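Long-range contact in iota-carrageenase (Alteromonas sp., PDB 1H80), which hydrolyses the beta-1,4 linkages of iota-carrageenan, a sulfated galactan of red algal cell walls, with inversion of anomeric configuration: residues 36-50 / 64-78. Sequence-based numbering, arbitrary orientation.
With CA (calcium ion), chain D.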
ATOM      1  N   SER A  36      -9.763  13.241  24.846  1.00 23.46           N
ATOM      2  CA  SER A  36     -11.121  13.212  24.316  1.00 22.25           C
ATOM      3  C   SER A  36     -11.201  13.400  22.802  1.00 20.88           C
ATOM      4  O   SER A  36     -10.358  14.060  22.201  1.00 20.30           O
ATOM      5  CB  SER A  36     -11.966  14.286  25.006  1.00 23.55           C
ATOM      6  OG  SER A  36     -12.001  14.078  26.410  1.00 25.92           O
ATOM      7  N   ASP A  37     -12.241  12.818  22.209  1.00 19.56           N
ATOM      8  CA  ASP A  37     -12.496  12.867  20.769  1.00 18.52           C
ATOM      9  C   ASP A  37     -12.589  14.291  20.218  1.00 17.71           C
ATOM     10  O   ASP A  37     -13.273  15.147  20.778  1.00 17.95           O
ATOM     11  CB  ASP A  37     -13.785  12.088  20.477  1.00 19.16           C
ATOM     12  CG  ASP A  37     -14.142  12.057  19.005  1.00 21.54           C
ATOM     13  OD1 ASP A  37     -13.231  11.948  18.163  1.00 18.92           O
ATOM     14  OD2 ASP A  37     -15.351  12.118  18.696  1.00 22.92           O
ATOM     15  N   ASP A  38     -11.896  14.529  19.109  1.00 16.50           N
ATOM     16  CA  ASP A  38     -11.878  15.841  18.474  1.00 16.06           C
ATOM     17  C   ASP A  38     -12.499  15.800  17.083  1.00 15.60           C
ATOM     18  O   ASP A  38     -12.411  16.768  16.322  1.00 14.52           O
ATOM     19  CB  ASP A  38     -10.433  16.328  18.374  1.00 16.06           C
ATOM     20  CG  ASP A  38      -9.759  16.399  19.724  1.00 17.27           C
ATOM     21  OD1 ASP A  38     -10.185  17.236  20.544  1.00 17.38           O
ATOM     22  OD2 ASP A  38      -8.819  15.616  19.972  1.00 15.35           O
ATOM     23  N   SER A  39     -13.140  14.684  16.761  1.00 15.26           N
ATOM     24  CA  SER A  39     -13.748  14.501  15.449  1.00 15.06           C
ATOM     25  C   SER A  39     -14.782  15.547  15.052  1.00 15.01           C
ATOM     26  O   SER A  39     -14.756  16.051  13.929  1.00 14.63           O
ATOM     27  CB  SER A  39     -14.381  13.110  15.357  1.00 14.59           C
ATOM     28  OG  SER A  39     -13.404  12.099  15.527  1.00 15.58           O
ATOM     29  N   ASN A  40     -15.702  15.868  15.957  1.00 14.71           N
ATOM     30  CA  ASN A  40     -16.726  16.846  15.633  1.00 15.28           C
ATOM     31  C   ASN A  40     -16.121  18.211  15.332  1.00 13.93           C
ATOM     32  O   ASN A  40     -16.554  18.889  14.405  1.00 13.99           O
ATOM     33  CB  ASN A  40     -17.744  16.962  16.772  1.00 17.26           C
ATOM     34  CG  ASN A  40     -18.820  17.993  16.486  1.00 20.08           C
ATOM     35  OD1 ASN A  40     -18.833  19.073  17.076  1.00 22.07           O
ATOM     36  ND2 ASN A  40     -19.720  17.670  15.565  1.00 21.15           N
ATOM     37  N   ALA A  41     -15.120  18.604  16.112  1.00 14.06           N
ATOM     38  CA  ALA A  41     -14.464  19.892  15.904  1.00 13.44           C
ATOM     39  C   ALA A  41     -13.877  19.930  14.499  1.00 13.24           C
ATOM     40  O   ALA A  41     -14.067  20.897  13.760  1.00 13.05           O
ATOM     41  CB  ALA A  41     -13.365  20.094  16.937  1.00 14.97           C
ATOM     42  N   LEU A  42     -13.166  18.869  14.133  1.00 12.75           N
ATOM     43  CA  LEU A  42     -12.559  18.805  12.812  1.00 12.74           C
ATOM     44  C   LEU A  42     -13.612  18.768  11.714  1.00 12.22           C
ATOM     45  O   LEU A  42     -13.468  19.436  10.690  1.00 12.37           O
ATOM     46  CB  LEU A  42     -11.639  17.584  12.701  1.00 11.76           C
ATOM     47  CG  LEU A  42     -10.970  17.375  11.336  1.00 13.15           C
ATOM     48  CD1 LEU A  42     -10.227  18.639  10.909  1.00 13.62           C
ATOM     49  CD2 LEU A  42     -10.016  16.198  11.421  1.00 13.63           C
ATOM     50  N   GLN A  43     -14.684  18.007  11.919  1.00 11.42           N
ATOM     51  CA  GLN A  43     -15.714  17.936  10.897  1.00 12.71           C
ATOM     52  C   GLN A  43     -16.388  19.292  10.706  1.00 12.16           C
ATOM     53  O   GLN A  43     -16.679  19.687   9.581  1.00 13.44           O
ATOM     54  CB  GLN A  43     -16.761  16.879  11.247  1.00 11.98           C
ATOM     55  CG  GLN A  43     -17.688  16.566  10.085  1.00 13.47           C
ATOM     56  CD  GLN A  43     -16.952  15.935   8.923  1.00 14.70           C
ATOM     57  OE1 GLN A  43     -16.420  14.830   9.043  1.00 15.97           O
ATOM     58  NE2 GLN A  43     -16.914  16.633   7.792  1.00 13.76           N
ATOM     59  N   ARG A  44     -16.638  20.003  11.803  1.00 12.94           N
ATOM     60  CA  ARG A  44     -17.251  21.322  11.700  1.00 13.16           C
ATOM     61  C   ARG A  44     -16.327  22.274  10.944  1.00 13.13           C
ATOM     62  O   ARG A  44     -16.788  23.089  10.148  1.00 13.80           O
ATOM     63  CB  ARG A  44     -17.560  21.895  13.085  1.00 13.66           C
ATOM     64  CG  ARG A  44     -18.790  21.273  13.731  1.00 15.82           C
ATOM     65  CD  ARG A  44     -19.190  21.980  15.018  1.00 17.21           C
ATOM     66  NE  ARG A  44     -18.287  21.694  16.125  1.00 19.60           N
ATOM     67  CZ  ARG A  44     -17.433  22.569  16.645  1.00 20.31           C
ATOM     68  NH1 ARG A  44     -17.357  23.802  16.161  1.00 20.45           N
ATOM     69  NH2 ARG A  44     -16.654  22.208  17.656  1.00 21.81           N
ATOM     70  N   ALA A  45     -15.026  22.163  11.194  1.00 13.28           N
ATOM     71  CA  ALA A  45     -14.050  23.021  10.523  1.00 12.78           C
ATOM     72  C   ALA A  45     -14.064  22.748   9.026  1.00 13.06           C
ATOM     73  O   ALA A  45     -14.132  23.667   8.210  1.00 13.79           O
ATOM     74  CB  ALA A  45     -12.658  22.771  11.087  1.00 12.99           C
ATOM     75  N   ILE A  46     -13.989  21.470   8.672  1.00 12.74           N
ATOM     76  CA  ILE A  46     -14.008  21.064   7.274  1.00 13.17           C
ATOM     77  C   ILE A  46     -15.283  21.550   6.590  1.00 13.42           C
ATOM     78  O   ILE A  46     -15.239  22.117   5.501  1.00 13.82           O
ATOM     79  CB  ILE A  46     -13.909  19.527   7.166  1.00 13.02           C
ATOM     80  CG1 ILE A  46     -12.501  19.088   7.565  1.00 13.57           C
ATOM     81  CG2 ILE A  46     -14.257  19.062   5.761  1.00 14.15           C
ATOM     82  CD1 ILE A  46     -12.375  17.596   7.782  1.00 13.95           C
ATOM     83  N   ASN A  47     -16.425  21.335   7.231  1.00 13.23           N
ATOM     84  CA  ASN A  47     -17.689  21.756   6.647  1.00 13.94           C
ATOM     85  C   ASN A  47     -17.740  23.265   6.435  1.00 13.17           C
ATOM     86  O   ASN A  47     -18.183  23.737   5.387  1.00 13.83           O
ATOM     87  CB  ASN A  47     -18.856  21.323   7.538  1.00 14.76           C
ATOM     88  CG  ASN A  47     -19.019  19.815   7.598  1.00 16.44           C
ATOM     89  OD1 ASN A  47     -18.430  19.080   6.807  1.00 16.23           O
ATOM     90  ND2 ASN A  47     -19.836  19.349   8.537  1.00 18.32           N
ATOM     91  N   ALA A  48     -17.280  24.017   7.430  1.00 13.94           N
ATOM     92  CA  ALA A  48     -17.284  25.472   7.350  1.00 14.23           C
ATOM     93  C   ALA A  48     -16.418  25.967   6.200  1.00 14.36           C
ATOM     94  O   ALA A  48     -16.815  26.855   5.447  1.00 15.50           O
ATOM     95  CB  ALA A  48     -16.791  26.065   8.657  1.00 14.48           C
ATOM     96  N   ILE A  49     -15.238  25.380   6.056  1.00 13.81           N
ATOM     97  CA  ILE A  49     -14.333  25.794   4.992  1.00 12.80           C
ATOM     98  C   ILE A  49     -14.871  25.427   3.614  1.00 13.40           C
ATOM     99  O   ILE A  49     -14.809  26.231   2.684  1.00 13.73           O
ATOM    100  CB  ILE A  49     -12.933  25.166   5.185  1.00 12.95           C
ATOM    101  CG1 ILE A  49     -12.311  25.700   6.476  1.00 13.92           C
ATOM    102  CG2 ILE A  49     -12.045  25.470   3.973  1.00 13.55           C
ATOM    103  CD1 ILE A  49     -11.009  25.035   6.851  1.00 14.61           C
ATOM    104  N   SER A  50     -15.420  24.224   3.480  1.00 13.33           N
ATOM    105  CA  SER A  50     -15.927  23.789   2.187  1.00 14.61           C
ATOM    106  C   SER A  50     -17.130  24.598   1.712  1.00 15.50           C
ATOM    107  O   SER A  50     -17.427  24.628   0.519  1.00 15.87           O
ATOM    108  CB  SER A  50     -16.281  22.302   2.223  1.00 14.58           C
ATOM    109  OG  SER A  50     -16.483  21.820   0.907  1.00 15.80           O
ATOM    110  N   THR A  64      -2.191  16.777  20.774  1.00 14.91           N
ATOM    111  CA  THR A  64      -2.582  15.409  20.486  1.00 15.72           C
ATOM    112  C   THR A  64      -4.079  15.392  20.250  1.00 15.43           C
ATOM    113  O   THR A  64      -4.861  15.839  21.089  1.00 15.49           O
ATOM    114  CB  THR A  64      -2.224  14.474  21.652  1.00 16.66           C
ATOM    115  OG1 THR A  64      -0.800  14.447  21.813  1.00 18.29           O
ATOM    116  CG2 THR A  64      -2.726  13.064  21.377  1.00 17.81           C
ATOM    117  N   TYR A  65      -4.476  14.871  19.098  1.00 14.55           N
ATOM    118  CA  TYR A  65      -5.880  14.826  18.730  1.00 14.54           C
ATOM    119  C   TYR A  65      -6.365  13.427  18.454  1.00 14.38           C
ATOM    120  O   TYR A  65      -5.611  12.570  17.994  1.00 14.77           O
ATOM    121  CB  TYR A  65      -6.108  15.669  17.480  1.00 14.69           C
ATOM    122  CG  TYR A  65      -5.621  17.076  17.638  1.00 14.33           C
ATOM    123  CD1 TYR A  65      -6.434  18.048  18.217  1.00 15.10           C
ATOM    124  CD2 TYR A  65      -4.328  17.430  17.260  1.00 15.34           C
ATOM    125  CE1 TYR A  65      -5.970  19.339  18.416  1.00 15.61           C
ATOM    126  CE2 TYR A  65      -3.855  18.717  17.455  1.00 15.70           C
ATOM    127  CZ  TYR A  65      -4.681  19.665  18.034  1.00 15.94           C
ATOM    128  OH  TYR A  65      -4.218  20.938  18.245  1.00 16.92           O
ATOM    129  N   HIS A  66      -7.642  13.212  18.735  1.00 14.54           N
ATOM    130  CA  HIS A  66      -8.275  11.932  18.488  1.00 14.10           C
ATOM    131  C   HIS A  66      -9.344  12.141  17.425  1.00 14.07           C
ATOM    132  O   HIS A  66     -10.294  12.901  17.623  1.00 14.16           O
ATOM    133  CB  HIS A  66      -8.891  11.385  19.776  1.00 15.44           C
ATOM    134  CG  HIS A  66      -7.876  10.930  20.776  1.00 17.59           C
ATOM    135  ND1 HIS A  66      -7.130  11.805  21.536  1.00 18.80           N
ATOM    136  CD2 HIS A  66      -7.445   9.689  21.103  1.00 19.01           C
ATOM    137  CE1 HIS A  66      -6.285  11.122  22.288  1.00 18.40           C
ATOM    138  NE2 HIS A  66      -6.456   9.836  22.044  1.00 19.32           N
ATOM    139  N   PHE A  67      -9.163  11.481  16.283  1.00 13.37           N
ATOM    140  CA  PHE A  67     -10.106  11.587  15.177  1.00 13.78           C
ATOM    141  C   PHE A  67     -10.503  10.205  14.689  1.00 14.18           C
ATOM    142  O   PHE A  67      -9.764   9.238  14.867  1.00 15.35           O
ATOM    143  CB  PHE A  67      -9.481  12.291  13.963  1.00 13.65           C
ATOM    144  CG  PHE A  67      -8.946  13.663  14.236  1.00 13.80           C
ATOM    145  CD1 PHE A  67      -9.737  14.638  14.831  1.00 14.11           C
ATOM    146  CD2 PHE A  67      -7.656  14.001  13.830  1.00 13.77           C
ATOM    147  CE1 PHE A  67      -9.252  15.931  15.014  1.00 14.50           C
ATOM    148  CE2 PHE A  67      -7.163  15.291  14.007  1.00 13.96           C
ATOM    149  CZ  PHE A  67      -7.962  16.256  14.598  1.00 14.44           C
ATOM    150  N   LEU A  68     -11.664  10.134  14.050  1.00 14.74           N
ATOM    151  CA  LEU A  68     -12.136   8.897  13.449  1.00 14.55           C
ATOM    152  C   LEU A  68     -13.328   9.181  12.550  1.00 14.77           C
ATOM    153  O   LEU A  68     -14.219   9.957  12.906  1.00 14.94           O
ATOM    154  CB  LEU A  68     -12.527   7.860  14.508  1.00 15.89           C
ATOM    155  CG  LEU A  68     -12.494   6.428  13.958  1.00 17.15           C
ATOM    156  CD1 LEU A  68     -11.045   6.009  13.725  1.00 17.28           C
ATOM    157  CD2 LEU A  68     -13.160   5.469  14.937  1.00 18.00           C
ATOM    158  N   GLY A  69     -13.320   8.574  11.369  1.00 14.44           N
ATOM    159  CA  GLY A  69     -14.416   8.731  10.430  1.00 15.22           C
ATOM    160  C   GLY A  69     -14.664  10.137   9.925  1.00 15.19           C
ATOM    161  O   GLY A  69     -15.808  10.523   9.688  1.00 16.60           O
ATOM    162  N   ILE A  70     -13.594  10.905   9.757  1.00 14.64           N
ATOM    163  CA  ILE A  70     -13.719  12.274   9.276  1.00 14.84           C
ATOM    164  C   ILE A  70     -14.026  12.267   7.784  1.00 15.33           C
ATOM    165  O   ILE A  70     -13.402  11.535   7.017  1.00 16.33           O
ATOM    166  CB  ILE A  70     -12.413  13.057   9.509  1.00 14.33           C
ATOM    167  CG1 ILE A  70     -12.017  12.986  10.987  1.00 14.69           C
ATOM    168  CG2 ILE A  70     -12.582  14.500   9.056  1.00 15.25           C
ATOM    169  CD1 ILE A  70     -13.036  13.589  11.927  1.00 15.80           C
ATOM    170  N   GLN A  71     -14.993  13.083   7.377  1.00 15.01           N
ATOM    171  CA  GLN A  71     -15.375  13.168   5.973  1.00 15.16           C
ATOM    172  C   GLN A  71     -14.779  14.428   5.367  1.00 14.81           C
ATOM    173  O   GLN A  71     -15.211  15.534   5.670  1.00 14.68           O
ATOM    174  CB  GLN A  71     -16.898  13.208   5.836  1.00 17.34           C
ATOM    175  CG  GLN A  71     -17.609  12.033   6.488  1.00 20.37           C
ATOM    176  CD  GLN A  71     -17.219  10.703   5.882  1.00 22.60           C
ATOM    177  OE1 GLN A  71     -17.470  10.448   4.704  1.00 24.82           O
ATOM    178  NE2 GLN A  71     -16.600   9.844   6.684  1.00 22.80           N
ATOM    179  N   MET A  72     -13.782  14.260   4.509  1.00 14.12           N
ATOM    180  CA  MET A  72     -13.159  15.413   3.878  1.00 14.29           C
ATOM    181  C   MET A  72     -14.096  15.997   2.833  1.00 14.37           C
ATOM    182  O   MET A  72     -14.988  15.314   2.328  1.00 15.16           O
ATOM    183  CB  MET A  72     -11.830  15.002   3.250  1.00 14.51           C
ATOM    184  CG  MET A  72     -10.807  14.539   4.283  1.00 15.98           C
ATOM    185  SD  MET A  72     -10.456  15.823   5.516  1.00 18.73           S
ATOM    186  CE  MET A  72      -9.607  14.887   6.789  1.00 19.85           C
ATOM    187  N   LYS A  73     -13.899  17.272   2.518  1.00 14.55           N
ATOM    188  CA  LYS A  73     -14.734  17.952   1.544  1.00 15.02           C
ATOM    189  C   LYS A  73     -13.913  18.826   0.610  1.00 13.75           C
ATOM    190  O   LYS A  73     -12.755  19.136   0.888  1.00 13.98           O
ATOM    191  CB  LYS A  73     -15.789  18.799   2.257  1.00 16.49           C
ATOM    192  CG  LYS A  73     -16.877  17.969   2.925  1.00 19.78           C
ATOM    193  CD  LYS A  73     -17.974  18.847   3.505  1.00 22.27           C
ATOM    194  CE  LYS A  73     -19.193  18.024   3.884  1.00 24.82           C
ATOM    195  NZ  LYS A  73     -18.838  16.894   4.777  1.00 26.79           N
ATOM    196  N   SER A  74     -14.536  19.222  -0.493  1.00 13.85           N
ATOM    197  CA  SER A  74     -13.886  20.039  -1.505  1.00 13.15           C
ATOM    198  C   SER A  74     -13.338  21.371  -1.027  1.00 12.80           C
ATOM    199  O   SER A  74     -13.913  22.032  -0.160  1.00 13.18           O
ATOM    200  CB  SER A  74     -14.850  20.308  -2.659  1.00 13.26           C
ATOM    201  OG  SER A  74     -15.255  19.104  -3.272  1.00 12.98           O
ATOM    202  N   ASN A  75     -12.217  21.748  -1.630  1.00 12.71           N
ATOM    203  CA  ASN A  75     -11.543  23.003  -1.364  1.00 12.20           C
ATOM    204  C   ASN A  75     -11.093  23.212   0.070  1.00 12.14           C
ATOM    205  O   ASN A  75     -11.028  24.340   0.553  1.00 13.06           O
ATOM    206  CB  ASN A  75     -12.435  24.154  -1.829  1.00 12.91           C
ATOM    207  CG  ASN A  75     -12.760  24.055  -3.306  1.00 12.99           C
ATOM    208  OD1 ASN A  75     -11.859  23.988  -4.146  1.00 13.34           O
ATOM    209  ND2 ASN A  75     -14.046  24.039  -3.631  1.00 15.26           N
ATOM    210  N   VAL A  76     -10.778  22.111   0.739  1.00 11.02           N
ATOM    211  CA  VAL A  76     -10.293  22.157   2.106  1.00 11.55           C
ATOM    212  C   VAL A  76      -8.830  21.754   2.060  1.00 11.31           C
ATOM    213  O   VAL A  76      -8.475  20.722   1.492  1.00 12.06           O
ATOM    214  CB  VAL A  76     -11.066  21.190   3.020  1.00 11.78           C
ATOM    215  CG1 VAL A  76     -10.453  21.184   4.405  1.00 13.29           C
ATOM    216  CG2 VAL A  76     -12.525  21.621   3.099  1.00 12.65           C
ATOM    217  N   HIS A  77      -7.983  22.584   2.649  1.00 10.52           N
ATOM    218  CA  HIS A  77      -6.555  22.336   2.657  1.00 10.82           C
ATOM    219  C   HIS A  77      -6.068  22.358   4.083  1.00 11.37           C
ATOM    220  O   HIS A  77      -6.002  23.405   4.723  1.00 13.26           O
ATOM    221  CB  HIS A  77      -5.882  23.394   1.789  1.00 11.67           C
ATOM    222  CG  HIS A  77      -6.348  23.347   0.370  1.00 12.44           C
ATOM    223  ND1 HIS A  77      -5.802  22.492  -0.560  1.00 11.55           N
ATOM    224  CD2 HIS A  77      -7.402  23.941  -0.239  1.00 12.94           C
ATOM    225  CE1 HIS A  77      -6.501  22.555  -1.679  1.00 13.08           C
ATOM    226  NE2 HIS A  77      -7.478  23.425  -1.509  1.00 13.37           N
ATOM    227  N   ILE A  78      -5.755  21.169   4.578  1.00 10.27           N
ATOM    228  CA  ILE A  78      -5.309  21.001   5.946  1.00 10.88           C
ATOM    229  C   ILE A  78      -3.799  21.000   6.075  1.00 10.90           C
ATOM    230  O   ILE A  78      -3.096  20.319   5.329  1.00 10.96           O
ATOM    231  CB  ILE A  78      -5.883  19.692   6.528  1.00 11.42           C
ATOM    232  CG1 ILE A  78      -7.413  19.769   6.526  1.00 12.40           C
ATOM    233  CG2 ILE A  78      -5.350  19.457   7.936  1.00 12.11           C
ATOM    234  CD1 ILE A  78      -8.095  18.473   6.909  1.00 14.31           C
TER
HETATM  235 CA    CA D1493      -9.106  16.091  22.299  1.00 16.65          CA
HETATM  236  O   HOH W   1     -17.389  13.182  10.957  1.00 23.48           O
HETATM  237  O   HOH W   2     -16.002  25.085  -1.763  1.00 28.40           O
HETATM  238  O   HOH W   3      -7.017  14.815  22.406  1.00 18.37           O
HETATM  239  O   HOH W   4     -11.022  16.966  23.285  1.00 22.56           O
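Helix 39-50 caps the N-terminal end of the right-handed parallel beta-helix, lying on residues 64-78 of an early coil and crossing strand 64-67 at 81°; Asp38, just before the helix, meets His66 through two bonds. Asp38 N donates to His66 O (2.7 Å), and His66 N returns a bond to the anti lone pair of Asp38 OD2 (2.9 Å). Both carboxylate oxygens also bind calcium, with Ser36 O, two waters, Asn31 and Asp34 completing the site. Further along, Gln43 reads the backbone of Gln71 with its amide: OE1 takes Gln71 N (2.8 Å) and NE2 gives to Gln71 O (2.9 Å), both nearly straight. The bend at chi2 (65°) brings this amide across to the strand. Gln43 NE2 also donates to Asn47 OD1, which Lys73 NZ reaches from the opposite face (3.0 Å). At the helix end, Ser50 OG donates to Ser74 O on a lone pair (2.8 Å). Beneath this polar border, Leu42 CD2 sits over the centre of the Phe67 ring, 3.6 Å from its centroid, a CH-pi contact. Ile46 CD1 presses tightly on Ile70 CG2 (3.4 Å) and meets Met72 SD, while Phe100 covers Phe67, Ile70 and Met72 from the next coil. Calcium thus holds the carboxylate that accepts from His66 N, and the paired Gln43 bonds are consistent with setting the helix-strand register, while Leu42, Ile46 and Ile49, alongside helix 24-28, cover apolar side chains at this end.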